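Local coordinates for twitching motility protein PilT (Aquifex aeolicus, PDB 2EWV), which probably powers retraction of type IV pili, and so twitching motility, as a hexameric ATPase motor, at residues Asp29-Ala34 with Ala106-Ser111. Sequence-based numbering, arbitrary orientation.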
ATOM      1  N   ASP A  29      36.910 -25.442  -8.485  1.00 56.70           N
ATOM      2  CA  ASP A  29      36.763 -24.139  -7.866  1.00 56.19           C
ATOM      3  C   ASP A  29      38.078 -23.713  -7.234  1.00 55.00           C
ATOM      4  O   ASP A  29      38.905 -24.541  -6.878  1.00 53.51           O
ATOM      5  CB  ASP A  29      35.678 -24.187  -6.775  1.00 57.87           C
ATOM      6  CG  ASP A  29      34.268 -24.366  -7.340  1.00 59.57           C
ATOM      7  OD1 ASP A  29      33.984 -25.423  -7.945  1.00 61.73           O
ATOM      8  OD2 ASP A  29      33.437 -23.447  -7.176  1.00 59.83           O
ATOM      9  N   ILE A  30      38.272 -22.409  -7.117  1.00 55.63           N
ATOM     10  CA  ILE A  30      39.461 -21.875  -6.475  1.00 57.35           C
ATOM     11  C   ILE A  30      38.891 -20.864  -5.490  1.00 57.21           C
ATOM     12  O   ILE A  30      37.980 -20.111  -5.836  1.00 57.01           O
ATOM     13  CB  ILE A  30      40.417 -21.159  -7.478  1.00 59.44           C
ATOM     14  CG1 ILE A  30      40.136 -19.651  -7.513  1.00 61.50           C
ATOM     15  CG2 ILE A  30      40.246 -21.754  -8.876  1.00 59.02           C
ATOM     16  CD1 ILE A  30      41.230 -18.825  -8.178  1.00 63.09           C
ATOM     17  N   HIS A  31      39.405 -20.863  -4.263  1.00 57.48           N
ATOM     18  CA  HIS A  31      38.918 -19.946  -3.228  1.00 57.88           C
ATOM     19  C   HIS A  31      40.028 -19.078  -2.640  1.00 57.32           C
ATOM     20  O   HIS A  31      41.092 -19.572  -2.272  1.00 58.44           O
ATOM     21  CB  HIS A  31      38.240 -20.731  -2.095  1.00 58.02           C
ATOM     22  CG  HIS A  31      36.961 -21.411  -2.497  1.00 59.15           C
ATOM     23  ND1 HIS A  31      35.727 -20.807  -2.388  1.00 58.68           N
ATOM     24  CD2 HIS A  31      36.729 -22.645  -3.006  1.00 58.88           C
ATOM     25  CE1 HIS A  31      34.792 -21.638  -2.810  1.00 58.26           C
ATOM     26  NE2 HIS A  31      35.373 -22.762  -3.191  1.00 57.29           N
ATOM     27  N   LEU A  32      39.773 -17.779  -2.554  1.00 56.49           N
ATOM     28  CA  LEU A  32      40.743 -16.846  -2.004  1.00 54.52           C
ATOM     29  C   LEU A  32      40.129 -16.264  -0.739  1.00 54.22           C
ATOM     30  O   LEU A  32      39.170 -15.494  -0.788  1.00 52.08           O
ATOM     31  CB  LEU A  32      41.041 -15.736  -3.021  1.00 54.31           C
ATOM     32  CG  LEU A  32      41.294 -16.177  -4.473  1.00 54.07           C
ATOM     33  CD1 LEU A  32      41.258 -14.962  -5.381  1.00 52.71           C
ATOM     34  CD2 LEU A  32      42.626 -16.916  -4.590  1.00 53.26           C
ATOM     35  N   THR A  33      40.669 -16.653   0.404  1.00 54.44           N
ATOM     36  CA  THR A  33      40.140 -16.161   1.660  1.00 54.65           C
ATOM     37  C   THR A  33      41.163 -15.202   2.263  1.00 55.39           C
ATOM     38  O   THR A  33      41.987 -14.666   1.534  1.00 57.85           O
ATOM     39  CB  THR A  33      39.824 -17.338   2.597  1.00 53.07           C
ATOM     40  OG1 THR A  33      39.109 -16.866   3.745  1.00 48.14           O
ATOM     41  CG2 THR A  33      41.105 -18.028   3.016  1.00 53.97           C
ATOM     42  N   ALA A  34      41.135 -14.979   3.571  1.00 55.53           N
ATOM     43  CA  ALA A  34      42.073 -14.031   4.162  1.00 55.80           C
ATOM     44  C   ALA A  34      43.223 -14.624   4.954  1.00 55.65           C
ATOM     45  O   ALA A  34      44.343 -14.118   4.902  1.00 54.80           O
ATOM     46  CB  ALA A  34      41.317 -13.037   5.021  1.00 57.76           C
ATOM     47  N   ALA A 106      36.371 -11.818   0.401  1.00 59.45           N
ATOM     48  CA  ALA A 106      36.653 -13.181   0.043  1.00 55.45           C
ATOM     49  C   ALA A 106      36.032 -13.446  -1.321  1.00 54.38           C
ATOM     50  O   ALA A 106      34.961 -12.922  -1.664  1.00 52.52           O
ATOM     51  CB  ALA A 106      36.090 -14.117   1.090  1.00 56.01           C
ATOM     52  N   ALA A 107      36.739 -14.237  -2.117  1.00 53.70           N
ATOM     53  CA  ALA A 107      36.264 -14.582  -3.440  1.00 53.33           C
ATOM     54  C   ALA A 107      36.221 -16.091  -3.694  1.00 52.99           C
ATOM     55  O   ALA A 107      37.001 -16.864  -3.133  1.00 52.42           O
ATOM     56  CB  ALA A 107      37.116 -13.893  -4.484  1.00 53.45           C
ATOM     57  N   ALA A 108      35.282 -16.484  -4.546  1.00 52.82           N
ATOM     58  CA  ALA A 108      35.073 -17.875  -4.932  1.00 52.81           C
ATOM     59  C   ALA A 108      34.835 -17.966  -6.436  1.00 53.15           C
ATOM     60  O   ALA A 108      33.699 -17.862  -6.897  1.00 52.98           O
ATOM     61  CB  ALA A 108      33.876 -18.449  -4.193  1.00 51.54           C
ATOM     62  N   LEU A 109      35.906 -18.161  -7.197  1.00 53.16           N
ATOM     63  CA  LEU A 109      35.794 -18.266  -8.642  1.00 51.32           C
ATOM     64  C   LEU A 109      35.496 -19.712  -9.027  1.00 51.59           C
ATOM     65  O   LEU A 109      36.111 -20.639  -8.511  1.00 51.74           O
ATOM     66  CB  LEU A 109      37.097 -17.813  -9.310  1.00 49.76           C
ATOM     67  CG  LEU A 109      37.851 -16.562  -8.831  1.00 48.23           C
ATOM     68  CD1 LEU A 109      38.644 -16.007  -9.994  1.00 46.36           C
ATOM     69  CD2 LEU A 109      36.903 -15.501  -8.323  1.00 48.03           C
ATOM     70  N   ARG A 110      34.538 -19.903  -9.923  1.00 52.79           N
ATOM     71  CA  ARG A 110      34.185 -21.238 -10.378  1.00 54.20           C
ATOM     72  C   ARG A 110      34.805 -21.420 -11.748  1.00 54.58           C
ATOM     73  O   ARG A 110      35.874 -20.889 -12.027  1.00 55.82           O
ATOM     74  CB  ARG A 110      32.678 -21.388 -10.498  1.00 55.52           C
ATOM     75  CG  ARG A 110      32.229 -22.819 -10.677  1.00 60.28           C
ATOM     76  CD  ARG A 110      30.953 -22.884 -11.499  1.00 64.92           C
ATOM     77  NE  ARG A 110      29.942 -21.934 -11.036  1.00 67.98           N
ATOM     78  CZ  ARG A 110      28.877 -21.564 -11.746  1.00 69.13           C
ATOM     79  NH1 ARG A 110      28.003 -20.691 -11.251  1.00 69.50           N
ATOM     80  NH2 ARG A 110      28.686 -22.063 -12.959  1.00 69.63           N
ATOM     81  N   SER A 111      34.127 -22.159 -12.609  1.00 54.74           N
ATOM     82  CA  SER A 111      34.634 -22.381 -13.952  1.00 55.91           C
ATOM     83  C   SER A 111      33.503 -22.532 -14.953  1.00 55.87           C
ATOM     84  O   SER A 111      32.491 -23.169 -14.650  1.00 57.11           O
ATOM     85  CB  SER A 111      35.499 -23.633 -13.987  1.00 57.02           C
ATOM     86  OG  SER A 111      35.772 -23.996 -15.332  1.00 59.50           O
TER
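The imidazole of His31 meets the methyl of Ala108 obliquely, ND1 standing 3.5 Å from Ala108 CB and CE1 nearly as close; Ala107 O is its other oblique neighbour. CG, anti to the carbonyl carbon (chi1 -67°), brings the ND1-CE1 side of the ring beside that methyl, while NE2 is hydrogen-bonded to Asp209 of a second subunit and the ring also meets His167 there. The second flat group, the carboxylate of Asp29, runs alongside Arg110: OD2 lies 3.8 Å from Arg110 CG but 5.4 Å from Arg110 NE, and Arg110 NH2 makes a weak, long ion pair with Glu176. Between the two faces, the backbone illustrates how antiparallel pairing sorts side chains. Ile30 and Leu109 form one hydrogen-bonded pair: Ile30 N to Leu109 O is nearly straight (3.1 Å, 171°), whereas the return bond, Leu109 N to Ile30 O, is weak. Leu32 and Ala107 form the next, Leu32 N to Ala107 O and Ala107 N to Leu32 O each 3.0 Å. On the other face, Ile30 CG1 packs on Leu109 CB at 4.0 Å, and these side chains, with Leu32, lie against helix 15-25. Strand 29-32 thus sits between 39-42 and 107-109 in a helix-backed antiparallel sheet, an alpha+beta fold whose Asp29, His31 and Ala108 face meets a neighbouring subunit, with the Arg110 side chain about 7 Å from bound ADP.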